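Local coordinates for PbSGBP-B lipoprotein (PDB 6D2Y) that probably binds polysaccharides at the cell surface, as a magnesium-containing lipoprotein from a polysaccharide utilization locus, at residues A178-S181 against I187-T190; L164-K167 against T173-R176; A284-N289 against Y293-R298; D227-N230 against E235-G238; M375-Y378 against S382-L385. All blocks are in the same frame, centred on the assembly; numbering follows the deposited sequence.

Contact 1 (A178-S181 against I187-T190)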
loop_
_atom_site.group_PDB
_atom_site.type_symbol
_atom_site.label_atom_id
_atom_site.label_comp_id
_atom_site.label_asym_id
_atom_site.label_seq_id
_atom_site.Cartn_x
_atom_site.Cartn_y
_atom_site.Cartn_z
ATOM N N ALA A 178 4.659 -22.488 8.002
ATOM C CA ALA A 178 3.677 -21.837 7.141
ATOM C C ALA A 178 4.346 -20.977 6.079
ATOM O O ALA A 178 3.777 -20.767 5.003
ATOM C CB ALA A 178 2.719 -20.995 7.981
ATOM N N ILE A 179 5.542 -20.473 6.362
ATOM C CA ILE A 179 6.278 -19.648 5.410
ATOM C C ILE A 179 6.892 -20.545 4.344
ATOM O O ILE A 179 7.551 -21.543 4.658
ATOM C CB ILE A 179 7.354 -18.820 6.130
ATOM C CG1 ILE A 179 6.709 -17.906 7.177
ATOM C CG2 ILE A 179 8.165 -18.009 5.131
ATOM C CD1 ILE A 179 7.703 -17.060 7.944
ATOM N N THR A 180 6.676 -20.191 3.078
ATOM C CA THR A 180 7.196 -20.959 1.953
ATOM C C THR A 180 8.455 -20.358 1.346
ATOM O O THR A 180 9.300 -21.104 0.841
ATOM C CB THR A 180 6.131 -21.086 0.858
ATOM O OG1 THR A 180 5.861 -19.795 0.300
ATOM C CG2 THR A 180 4.843 -21.656 1.432
ATOM N N SER A 181 8.595 -19.035 1.374
ATOM C CA SER A 181 9.764 -18.376 0.810
ATOM C C SER A 181 9.858 -16.967 1.371
ATOM O O SER A 181 8.843 -16.350 1.707
ATOM C CB SER A 181 9.707 -18.337 -0.721
ATOM O OG SER A 181 8.653 -17.501 -1.167
ATOM N N ILE A 187 7.434 -11.740 1.081
ATOM C CA ILE A 187 7.319 -12.887 1.976
ATOM C C ILE A 187 6.084 -13.672 1.561
ATOM O O ILE A 187 5.005 -13.093 1.397
ATOM C CB ILE A 187 7.213 -12.452 3.447
ATOM C CG1 ILE A 187 8.450 -11.665 3.876
ATOM C CG2 ILE A 187 7.001 -13.663 4.346
ATOM C CD1 ILE A 187 8.290 -10.980 5.217
ATOM N N THR A 188 6.235 -14.983 1.396
ATOM C CA THR A 188 5.145 -15.844 0.957
ATOM C C THR A 188 4.872 -16.898 2.021
ATOM O O THR A 188 5.800 -17.571 2.483
ATOM C CB THR A 188 5.476 -16.513 -0.378
ATOM O OG1 THR A 188 5.858 -15.514 -1.330
ATOM C CG2 THR A 188 4.268 -17.266 -0.908
ATOM N N PHE A 189 3.604 -17.043 2.404
ATOM C CA PHE A 189 3.231 -18.026 3.409
ATOM C C PHE A 189 1.832 -18.551 3.123
ATOM O O PHE A 189 1.049 -17.935 2.395
ATOM C CB PHE A 189 3.306 -17.445 4.829
ATOM C CG PHE A 189 2.257 -16.402 5.128
ATOM C CD1 PHE A 189 2.439 -15.082 4.743
ATOM C CD2 PHE A 189 1.093 -16.741 5.802
ATOM C CE1 PHE A 189 1.481 -14.122 5.024
ATOM C CE2 PHE A 189 0.128 -15.785 6.082
ATOM C CZ PHE A 189 0.323 -14.475 5.694
ATOM N N THR A 190 1.532 -19.710 3.701
ATOM C CA THR A 190 0.212 -20.321 3.610
ATOM C C THR A 190 -0.571 -19.977 4.872
ATOM O O THR A 190 -0.147 -20.318 5.982
ATOM C CB THR A 190 0.320 -21.837 3.431
ATOM O OG1 THR A 190 1.067 -22.135 2.246
ATOM C CG2 THR A 190 -1.062 -22.455 3.301
HETATM O O HOH W 1 8.680 -14.881 -1.274
#

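Contact 2 (L164-K167 against T173-R176)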
loop_
_atom_site.group_PDB
_atom_site.type_symbol
_atom_site.label_atom_id
_atom_site.label_comp_id
_atom_site.label_asym_id
_atom_site.label_seq_id
_atom_site.Cartn_x
_atom_site.Cartn_y
_atom_site.Cartn_z
ATOM N N LEU A 164 13.659 -13.956 10.554
ATOM C CA LEU A 164 12.525 -13.052 10.421
ATOM C C LEU A 164 11.268 -13.746 10.921
ATOM O O LEU A 164 11.069 -14.942 10.700
ATOM C CB LEU A 164 12.359 -12.603 8.964
ATOM C CG LEU A 164 11.267 -11.599 8.550
ATOM C CD1 LEU A 164 11.648 -10.941 7.233
ATOM C CD2 LEU A 164 9.879 -12.231 8.414
ATOM N N GLU A 165 10.419 -12.988 11.610
ATOM C CA GLU A 165 9.190 -13.537 12.156
ATOM C C GLU A 165 8.036 -12.590 11.873
ATOM O O GLU A 165 8.217 -11.375 11.751
ATOM C CB GLU A 165 9.306 -13.786 13.663
ATOM C CG GLU A 165 10.386 -14.783 14.034
ATOM C CD GLU A 165 10.347 -15.154 15.499
ATOM O OE1 GLU A 165 10.494 -14.247 16.346
ATOM O OE2 GLU A 165 10.164 -16.353 15.803
ATOM N N ILE A 166 6.848 -13.169 11.757
ATOM C CA ILE A 166 5.603 -12.427 11.610
ATOM C C ILE A 166 4.799 -12.669 12.878
ATOM O O ILE A 166 4.415 -13.807 13.172
ATOM C CB ILE A 166 4.821 -12.857 10.363
ATOM C CG1 ILE A 166 5.649 -12.603 9.100
ATOM C CG2 ILE A 166 3.485 -12.135 10.300
ATOM C CD1 ILE A 166 4.819 -12.506 7.831
ATOM N N LYS A 167 4.562 -11.610 13.644
ATOM C CA LYS A 167 3.816 -11.692 14.893
ATOM C C LYS A 167 2.504 -10.937 14.736
ATOM O O LYS A 167 2.503 -9.749 14.395
ATOM C CB LYS A 167 4.627 -11.126 16.058
ATOM C CG LYS A 167 5.868 -11.933 16.414
ATOM C CD LYS A 167 6.019 -12.068 17.924
ATOM C CE LYS A 167 7.455 -12.386 18.319
ATOM N NZ LYS A 167 7.800 -13.817 18.077
ATOM N N THR A 173 2.545 -16.026 17.013
ATOM C CA THR A 173 3.671 -15.941 16.096
ATOM C C THR A 173 3.416 -16.887 14.933
ATOM O O THR A 173 3.061 -18.051 15.145
ATOM C CB THR A 173 4.993 -16.296 16.785
ATOM O OG1 THR A 173 5.221 -15.397 17.879
ATOM C CG2 THR A 173 6.152 -16.188 15.803
ATOM N N LEU A 174 3.583 -16.386 13.716
ATOM C CA LEU A 174 3.359 -17.199 12.530
ATOM C C LEU A 174 4.355 -18.353 12.501
ATOM O O LEU A 174 5.571 -18.111 12.550
ATOM C CB LEU A 174 3.495 -16.351 11.267
ATOM C CG LEU A 174 3.252 -17.061 9.932
ATOM C CD1 LEU A 174 1.804 -17.509 9.812
ATOM C CD2 LEU A 174 3.633 -16.162 8.767
ATOM N N PRO A 175 3.897 -19.604 12.444
ATOM C CA PRO A 175 4.839 -20.729 12.396
ATOM C C PRO A 175 5.697 -20.667 11.143
ATOM O O PRO A 175 5.222 -20.330 10.056
ATOM C CB PRO A 175 3.926 -21.961 12.395
ATOM C CG PRO A 175 2.613 -21.473 12.941
ATOM C CD PRO A 175 2.495 -20.051 12.482
ATOM N N ARG A 176 6.983 -20.985 11.309
ATOM C CA ARG A 176 7.911 -20.928 10.184
ATOM C C ARG A 176 7.526 -21.916 9.089
ATOM O O ARG A 176 7.751 -21.645 7.903
ATOM C CB ARG A 176 9.338 -21.181 10.676
ATOM C CG ARG A 176 10.291 -21.755 9.636
ATOM C CD ARG A 176 10.840 -20.680 8.705
ATOM N NE ARG A 176 11.166 -19.441 9.407
ATOM C CZ ARG A 176 12.124 -18.598 9.033
ATOM N NH1 ARG A 176 12.861 -18.863 7.962
ATOM N NH2 ARG A 176 12.348 -17.491 9.728
#

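Contact 3 (A284-N289 against Y293-R298)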
loop_
_atom_site.group_PDB
_atom_site.type_symbol
_atom_site.label_atom_id
_atom_site.label_comp_id
_atom_site.label_asym_id
_atom_site.label_seq_id
_atom_site.Cartn_x
_atom_site.Cartn_y
_atom_site.Cartn_z
ATOM N N ALA A 284 -25.856 9.694 -0.662
ATOM C CA ALA A 284 -26.439 9.823 0.667
ATOM C C ALA A 284 -27.808 10.486 0.589
ATOM O O ALA A 284 -28.052 11.356 -0.253
ATOM C CB ALA A 284 -25.515 10.634 1.576
ATOM N N GLY A 285 -28.702 10.069 1.474
ATOM C CA GLY A 285 -30.060 10.570 1.516
ATOM C C GLY A 285 -31.047 9.574 0.931
ATOM O O GLY A 285 -30.683 8.581 0.300
ATOM N N ASN A 286 -32.326 9.860 1.160
ATOM C CA ASN A 286 -33.401 9.011 0.652
ATOM C C ASN A 286 -34.690 9.827 0.538
ATOM O O ASN A 286 -35.719 9.513 1.135
ATOM C CB ASN A 286 -33.575 7.781 1.540
ATOM C CG ASN A 286 -34.402 6.690 0.878
ATOM O OD1 ASN A 286 -34.473 6.606 -0.349
ATOM N ND2 ASN A 286 -35.020 5.840 1.691
ATOM N N TRP A 287 -34.635 10.899 -0.255
ATOM C CA TRP A 287 -35.811 11.701 -0.610
ATOM C C TRP A 287 -36.505 12.299 0.613
ATOM O O TRP A 287 -37.730 12.447 0.629
ATOM C CB TRP A 287 -36.814 10.885 -1.434
ATOM C CG TRP A 287 -36.216 10.145 -2.592
ATOM C CD1 TRP A 287 -35.700 8.883 -2.579
ATOM C CD2 TRP A 287 -36.078 10.622 -3.935
ATOM N NE1 TRP A 287 -35.246 8.546 -3.832
ATOM C CE2 TRP A 287 -35.469 9.597 -4.683
ATOM C CE3 TRP A 287 -36.414 11.819 -4.579
ATOM C CZ2 TRP A 287 -35.185 9.730 -6.040
ATOM C CZ3 TRP A 287 -36.129 11.951 -5.924
ATOM C CH2 TRP A 287 -35.521 10.912 -6.641
ATOM N N ALA A 288 -35.740 12.660 1.639
ATOM C CA ALA A 288 -36.292 13.287 2.833
ATOM C C ALA A 288 -36.170 14.800 2.727
ATOM O O ALA A 288 -35.178 15.324 2.220
ATOM C CB ALA A 288 -35.583 12.795 4.096
ATOM N N ASN A 289 -37.200 15.503 3.214
ATOM C CA ASN A 289 -37.251 16.960 3.167
ATOM C C ASN A 289 -37.859 17.456 4.474
ATOM O O ASN A 289 -39.089 17.416 4.646
ATOM C CB ASN A 289 -38.056 17.448 1.964
ATOM C CG ASN A 289 -38.048 18.961 1.825
ATOM O OD1 ASN A 289 -37.204 19.639 2.409
ATOM N ND2 ASN A 289 -38.991 19.497 1.056
ATOM N N TYR A 293 -30.943 12.153 6.806
ATOM C CA TYR A 293 -30.044 11.010 6.647
ATOM C C TYR A 293 -30.397 9.881 7.612
ATOM O O TYR A 293 -29.534 9.088 7.998
ATOM C CB TYR A 293 -28.577 11.419 6.802
ATOM C CG TYR A 293 -28.132 12.445 5.789
ATOM C CD1 TYR A 293 -27.969 12.104 4.452
ATOM C CD2 TYR A 293 -27.882 13.758 6.167
ATOM C CE1 TYR A 293 -27.568 13.044 3.521
ATOM C CE2 TYR A 293 -27.480 14.703 5.243
ATOM C CZ TYR A 293 -27.324 14.342 3.923
ATOM O OH TYR A 293 -26.924 15.283 3.003
ATOM N N ALA A 294 -31.669 9.806 8.013
ATOM C CA ALA A 294 -32.147 8.648 8.757
ATOM C C ALA A 294 -32.096 7.383 7.915
ATOM O O ALA A 294 -32.054 6.280 8.470
ATOM C CB ALA A 294 -33.572 8.892 9.257
ATOM N N SER A 295 -32.106 7.524 6.591
ATOM C CA SER A 295 -31.883 6.430 5.660
ATOM C C SER A 295 -30.794 6.849 4.683
ATOM O O SER A 295 -30.791 7.986 4.200
ATOM C CB SER A 295 -33.167 6.061 4.908
ATOM O OG SER A 295 -32.968 4.926 4.085
ATOM N N HIS A 296 -29.867 5.927 4.405
ATOM C CA HIS A 296 -28.693 6.170 3.572
ATOM C C HIS A 296 -27.842 7.288 4.162
ATOM O O HIS A 296 -27.852 8.413 3.646
ATOM C CB HIS A 296 -29.096 6.513 2.137
ATOM C CG HIS A 296 -29.904 5.450 1.464
ATOM N ND1 HIS A 296 -30.608 5.677 0.300
ATOM C CD2 HIS A 296 -30.118 4.153 1.785
ATOM C CE1 HIS A 296 -31.223 4.566 -0.064
ATOM N NE2 HIS A 296 -30.941 3.627 0.819
ATOM N N PRO A 297 -27.084 7.019 5.221
ATOM C CA PRO A 297 -26.302 8.083 5.857
ATOM C C PRO A 297 -25.129 8.515 4.994
ATOM O O PRO A 297 -24.724 7.835 4.047
ATOM C CB PRO A 297 -25.817 7.433 7.155
ATOM C CG PRO A 297 -25.715 5.979 6.810
ATOM C CD PRO A 297 -26.831 5.701 5.833
ATOM N N ARG A 298 -24.580 9.676 5.341
ATOM C CA ARG A 298 -23.348 10.133 4.715
ATOM C C ARG A 298 -22.209 9.189 5.078
ATOM O O ARG A 298 -22.111 8.713 6.213
ATOM C CB ARG A 298 -23.025 11.561 5.161
ATOM C CG ARG A 298 -23.895 12.620 4.497
ATOM C CD ARG A 298 -24.096 13.851 5.373
ATOM N NE ARG A 298 -22.843 14.527 5.697
ATOM C CZ ARG A 298 -22.399 14.723 6.934
ATOM N NH1 ARG A 298 -23.109 14.300 7.972
ATOM N NH2 ARG A 298 -21.248 15.348 7.136
#

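Contact 4 (D227-N230 against E235-G238). With MG (magnesium ion), chain B.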
loop_
_atom_site.group_PDB
_atom_site.type_symbol
_atom_site.label_atom_id
_atom_site.label_comp_id
_atom_site.label_asym_id
_atom_site.label_seq_id
_atom_site.Cartn_x
_atom_site.Cartn_y
_atom_site.Cartn_z
ATOM N N ASP A 227 -22.943 -6.817 3.758
ATOM C CA ASP A 227 -23.497 -7.867 4.601
ATOM C C ASP A 227 -23.920 -7.324 5.960
ATOM O O ASP A 227 -24.999 -7.658 6.460
ATOM C CB ASP A 227 -22.477 -8.996 4.782
ATOM C CG ASP A 227 -22.089 -9.650 3.468
ATOM O OD1 ASP A 227 -22.996 -10.093 2.730
ATOM O OD2 ASP A 227 -20.876 -9.722 3.172
ATOM N N THR A 228 -23.079 -6.485 6.565
ATOM C CA THR A 228 -23.299 -6.020 7.932
ATOM C C THR A 228 -24.021 -4.676 7.927
ATOM O O THR A 228 -23.626 -3.773 7.178
ATOM C CB THR A 228 -21.975 -5.885 8.674
ATOM O OG1 THR A 228 -21.102 -6.957 8.292
ATOM C CG2 THR A 228 -22.194 -5.925 10.181
ATOM N N PRO A 229 -25.067 -4.504 8.734
ATOM C CA PRO A 229 -25.746 -3.204 8.787
ATOM C C PRO A 229 -24.853 -2.141 9.409
ATOM O O PRO A 229 -24.174 -2.381 10.409
ATOM C CB PRO A 229 -26.978 -3.482 9.656
ATOM C CG PRO A 229 -26.598 -4.664 10.480
ATOM C CD PRO A 229 -25.711 -5.503 9.605
ATOM N N ASN A 230 -24.860 -0.957 8.801
ATOM C CA ASN A 230 -24.021 0.129 9.280
ATOM C C ASN A 230 -24.456 0.569 10.676
ATOM O O ASN A 230 -25.595 0.358 11.103
ATOM C CB ASN A 230 -24.058 1.309 8.305
ATOM C CG ASN A 230 -25.247 2.221 8.534
ATOM O OD1 ASN A 230 -25.188 3.146 9.346
ATOM N ND2 ASN A 230 -26.335 1.970 7.812
ATOM N N GLU A 235 -28.610 -0.005 8.471
ATOM C CA GLU A 235 -28.871 -0.412 7.099
ATOM C C GLU A 235 -27.629 -1.063 6.508
ATOM O O GLU A 235 -26.502 -0.651 6.796
ATOM C CB GLU A 235 -29.284 0.781 6.227
ATOM C CG GLU A 235 -30.678 1.319 6.508
ATOM C CD GLU A 235 -30.978 2.581 5.719
ATOM O OE1 GLU A 235 -30.238 3.573 5.884
ATOM O OE2 GLU A 235 -31.948 2.577 4.932
ATOM N N VAL A 236 -27.844 -2.086 5.686
ATOM C CA VAL A 236 -26.777 -2.684 4.897
ATOM C C VAL A 236 -26.679 -1.864 3.616
ATOM O O VAL A 236 -27.521 -1.977 2.723
ATOM C CB VAL A 236 -27.033 -4.165 4.616
ATOM C CG1 VAL A 236 -25.800 -4.802 3.987
ATOM C CG2 VAL A 236 -27.406 -4.886 5.899
ATOM N N LEU A 237 -25.650 -1.026 3.531
ATOM C CA LEU A 237 -25.517 -0.115 2.405
ATOM C C LEU A 237 -25.244 -0.877 1.115
ATOM O O LEU A 237 -24.523 -1.881 1.101
ATOM C CB LEU A 237 -24.396 0.889 2.664
ATOM C CG LEU A 237 -24.470 1.664 3.978
ATOM C CD1 LEU A 237 -23.311 2.645 4.075
ATOM C CD2 LEU A 237 -25.803 2.386 4.098
ATOM N N GLY A 238 -25.826 -0.388 0.027
ATOM C CA GLY A 238 -25.618 -0.962 -1.285
ATOM C C GLY A 238 -25.859 0.059 -2.375
ATOM O O GLY A 238 -25.191 1.094 -2.422
HETATM MG MG MG B . -19.060 -9.042 1.681
HETATM O O HOH W 2 -23.540 -1.581 5.476
HETATM O O HOH W 3 -17.781 -8.785 3.217
#

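Contact 5 (M375-Y378 against S382-L385)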
loop_
_atom_site.group_PDB
_atom_site.type_symbol
_atom_site.label_atom_id
_atom_site.label_comp_id
_atom_site.label_asym_id
_atom_site.label_seq_id
_atom_site.Cartn_x
_atom_site.Cartn_y
_atom_site.Cartn_z
HETATM N N MSE A 375 -6.137 2.131 -12.934
HETATM C CA MSE A 375 -6.067 1.482 -14.237
HETATM C C MSE A 375 -4.879 0.528 -14.335
HETATM O O MSE A 375 -3.900 0.826 -15.021
HETATM C CB MSE A 375 -5.958 2.518 -15.363
HETATM C CG MSE A 375 -4.978 3.669 -15.096
HETATM SE SE MSE A 375 -5.403 5.330 -16.013
HETATM C CE MSE A 375 -5.717 4.577 -17.769
ATOM N N PRO A 376 -4.954 -0.628 -13.669
ATOM C CA PRO A 376 -3.840 -1.586 -13.743
ATOM C C PRO A 376 -3.673 -2.214 -15.116
ATOM O O PRO A 376 -2.633 -2.836 -15.369
ATOM C CB PRO A 376 -4.213 -2.637 -12.693
ATOM C CG PRO A 376 -5.701 -2.590 -12.639
ATOM C CD PRO A 376 -6.083 -1.149 -12.879
ATOM N N TRP A 377 -4.657 -2.072 -16.007
ATOM C CA TRP A 377 -4.520 -2.570 -17.368
ATOM C C TRP A 377 -3.592 -1.711 -18.216
ATOM O O TRP A 377 -3.231 -2.127 -19.323
ATOM C CB TRP A 377 -5.896 -2.666 -18.032
ATOM C CG TRP A 377 -6.717 -1.414 -17.953
ATOM C CD1 TRP A 377 -7.676 -1.119 -17.026
ATOM C CD2 TRP A 377 -6.666 -0.295 -18.847
ATOM N NE1 TRP A 377 -8.219 0.118 -17.282
ATOM C CE2 TRP A 377 -7.616 0.644 -18.396
ATOM C CE3 TRP A 377 -5.906 0.006 -19.982
ATOM C CZ2 TRP A 377 -7.827 1.862 -19.039
ATOM C CZ3 TRP A 377 -6.117 1.216 -20.619
ATOM C CH2 TRP A 377 -7.069 2.129 -20.147
ATOM N N TYR A 378 -3.197 -0.537 -17.730
ATOM C CA TYR A 378 -2.285 0.359 -18.435
ATOM C C TYR A 378 -0.925 0.275 -17.749
ATOM O O TYR A 378 -0.716 0.868 -16.686
ATOM C CB TYR A 378 -2.822 1.786 -18.443
ATOM C CG TYR A 378 -2.106 2.693 -19.414
ATOM C CD1 TYR A 378 -1.433 3.824 -18.971
ATOM C CD2 TYR A 378 -2.104 2.420 -20.776
ATOM C CE1 TYR A 378 -0.776 4.656 -19.855
ATOM C CE2 TYR A 378 -1.450 3.244 -21.669
ATOM C CZ TYR A 378 -0.787 4.362 -21.204
ATOM O OH TYR A 378 -0.134 5.186 -22.092
ATOM N N SER A 382 1.345 1.102 -22.471
ATOM C CA SER A 382 0.649 0.102 -23.264
ATOM C C SER A 382 -0.475 -0.505 -22.438
ATOM O O SER A 382 -0.354 -0.668 -21.221
ATOM C CB SER A 382 1.601 -1.002 -23.748
ATOM O OG SER A 382 0.933 -2.247 -23.854
ATOM N N ALA A 383 -1.567 -0.839 -23.116
ATOM C CA ALA A 383 -2.758 -1.386 -22.484
ATOM C C ALA A 383 -2.864 -2.877 -22.771
ATOM O O ALA A 383 -2.650 -3.319 -23.905
ATOM C CB ALA A 383 -4.015 -0.668 -22.978
ATOM N N SER A 384 -3.203 -3.645 -21.737
ATOM C CA SER A 384 -3.365 -5.087 -21.846
ATOM C C SER A 384 -4.538 -5.522 -20.979
ATOM O O SER A 384 -4.953 -4.812 -20.063
ATOM C CB SER A 384 -2.090 -5.835 -21.424
ATOM O OG SER A 384 -1.749 -5.545 -20.079
ATOM N N LEU A 385 -5.072 -6.704 -21.279
ATOM C CA LEU A 385 -6.155 -7.272 -20.483
ATOM C C LEU A 385 -5.632 -7.635 -19.101
ATOM O O LEU A 385 -4.786 -8.524 -18.963
ATOM C CB LEU A 385 -6.746 -8.496 -21.175
ATOM C CG LEU A 385 -7.717 -8.248 -22.327
ATOM C CD1 LEU A 385 -8.144 -9.560 -22.968
ATOM C CD2 LEU A 385 -8.927 -7.473 -21.840
#

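Contact 1 (A178-S181 against I187-T190)
The carbonyl oxygen of T188 is gripped from across the hairpin by three donors, two backbone and one side chain. T180 N makes the shortest of these bonds, with 2.8 Å between it and T188 O. S181 N also reaches T188 O, weakly, and T180 OG1 adds a second weak bond at 3.1 Å from T188 O. This is the signature of a classic beta bulge, in which T180 and S181 together face the single residue T188 and the register slips by one. The torsion of T180 matters here: OG1 sits between the backbone N and the carbonyl carbon (chi1 66°), which turns the hydroxyl inward to T188 and brings it 3.2 Å from T188 CG2.

Regular antiparallel pairing resumes around the bulge. T188 N donates to S181 O over 3.0 Å, and T190 N donates to A178 O over 2.8 Å with an N-H...O angle of 167°. A178 O is also approached by the CA of F189. On the side of S181 and T188, one water links S181 OG (2.6 Å) with T188 OG1 (2.9 Å). On the other side, I179 CG1 lies against F189 CB at 4.2 Å, while the ring of F189 leads away from the hairpin to pack on V149 and I151 of strand 148-154.

The chemistry thus divides by side, with hydroxyls and a bridging water on one and hydrocarbon on the other. At the bulge two consecutive N-H groups of outer strand 179-182 converge on one carbonyl, the second of them weakly.

Contact 2 (L164-K167 against T173-R176)
L174 N donates to I166 O across 2.8 Å, and this nearly straight bond, with an N-H...O angle of 171°, is the centre of the contact. Beside it the hydrocarbon parts of the same two residues run side by side and point the same way: I166 CB lies 3.8 Å from L174 CB, and L174 CD2 spans from I166 CB to the CD1 methyl. L174 reaches there because its CG stands anti to the backbone N (chi1 -179°), which carries the branch alongside the isoleucine.

A polar pair forms the next layer. K167 and T173 also lie side by side, and K167 NZ donates to T173 OG1 at 3.0 Å, its aliphatic chain passing close to the same hydroxyl. The ammonium is held a second time by a salt bridge within its own strand, NZ to E165 OE1 at 3.2 Å, in which it meets the oxygen from above the carboxylate plane. T173 and E165 therefore share one lysine, and the bent chain brings NZ between them.

Farther out, R176 brings NH2 to 3.0 Å from L164 O. Its firm partner is D158, which forms a salt bridge with NH2 and also accepts from L164 N, so one carboxylate positions both ends of this approach.

Strand 165-168 pairs on its other side with strand 200-205, where I166 packs on I201. L164 packs on V203 of strand 200-205 and also reaches I187, while L174 touches F189 of strand 186-190; both leucines so help fill the space between the two sheets of the IPT/TIG domain.

Contact 3 (A284-N289 against Y293-R298)
The Y293 ring is bordered at its edge, near its own plane, by the backbone of A284 and G285, with G285 N 3.7 Å from CD1. One of its faces carries R298 CD, 3.5 Å above the plane and displaced toward the rim. The methyl of A284 comes in obliquely, its CB 3.7 Å from Y293 CE1. The second flat group, the imidazole of H296, has S295 OG over one face and G285 O at its edge. Both rings belong to a long irregular loop between strand 279-282 and helix 299-302, in the glycan-binding domain, whose two arms are tied together here without regular pairing.

G285 and H296 form the tie, each giving and receiving. G285 N donates to H296 O at 2.9 Å, in the plane of that carbonyl. In return the imidazole ND1 donates to G285 O, also at 2.9 Å but more bent (137° at the hydrogen), which places a proton on ND1. The H296 torsion (chi1 -59°) sets CG beside the backbone N, which brings the ND1 edge of the ring to the glycine carbonyl. G285 itself adopts backbone angles at which a CB would collide with the preceding carbonyl O.

Outside partners steady the second arm: E235 takes S295 OG and H296 N with its two carboxylate oxygens, D349 meets Y293 OH, and D301 pairs with R298. The N286 side chain runs at a slant across H296, its amide turned 36° from the imidazole plane. Its ND2 makes only a weak bond to S295 OG, at 3.3 Å.

Contact 4 (D227-N230 against E235-G238)
N230 holds E235 by one atom: E235 O accepts from both N230 N, at 2.6 Å, and N230 ND2, at 2.8 Å. The backbone bond is nearly straight, yet its donor stands above the carbonyl plane; the amide bond is more bent (150°) and lies nearer that plane. With chi1 at 84°, CG of N230 is set between the backbone N and the carbonyl carbon, folding the amide back so that side chain and backbone can reach the same oxygen. P229 CA also approaches E235 O, at 3.3 Å, and T233 gives ND2 a further partner.

Away from this tight end the contact loosens toward solvent. The exposed V236 lays CG1 3.5 Å from D227 N and CG2 4.0 Å from P229 CB. A water bridges the two arms of the loop, donating to T228 O and accepting from L237 N (2.9 Å).

D227 turns away from this packing, and its OD2 binds the magnesium ion with D225, S255, N257, D452 and a water. The whole contact lies in the loop between strands 222-224 and 246-248, with P297, just before helix 299-302, packed against N230 and L237.

Contact 5 (M375-Y378 against S382-L385)
W377 opens its side chain against S384: its CB is 3.1 Å from S384 O, the first touch on the way out to the indole. The residue sits in a type I beta turn from M375 to Y378, closed by Y378 N bonding to M375 O. At W377 CG the chain lies between the backbone N and the carbonyl carbon (chi1 52°), a torsion that lays one indole face over the CB atoms of M375, a selenomethionine, and of Y378, M375 CB being 3.7 Å above the plane. Farther along the six-membered ring, CE3 meets A383 CB at 3.6 Å, and CZ3 touches the same methyl, which stands at the ring edge. W325, beyond the two segments, packs edge-to-face with the indole.

Y378 extends its ring beside the opposite segment, CD2 lying 3.6 Å from S382 O. Its backbone and that of A383 make a single bridge, an isolated pairing in the surface loop between strands 372-374 and 393-398. The backbone tie next to it is the bond from S384 N to W377 O, 2.9 Å long with an angle of 164° at the hydrogen. A383 CA adds a CA-H...O contact to the same oxygen, 3.3 Å from W377 O.

Overall arrangement
The five contacts follow one another along the chain without overlap, in the order 2, 1, 4, 3, 5. Contacts 1 and 2 belong to the IPT/TIG domain, their centres about 10 Å apart, one from each of two four-stranded antiparallel sheets that meet through apolar side chains. The other three lie in the glycan-binding domain. Contacts 3 and 4, centres about 14 Å apart, touch and join two loops, and contact 4 alone includes a magnesium ligand. Contact 5 touches none of the others; its centre is about 29 Å from contact 1, 33 Å from contact 4 and 38 Å from contact 3. Each contact is thus a local closure within its own domain.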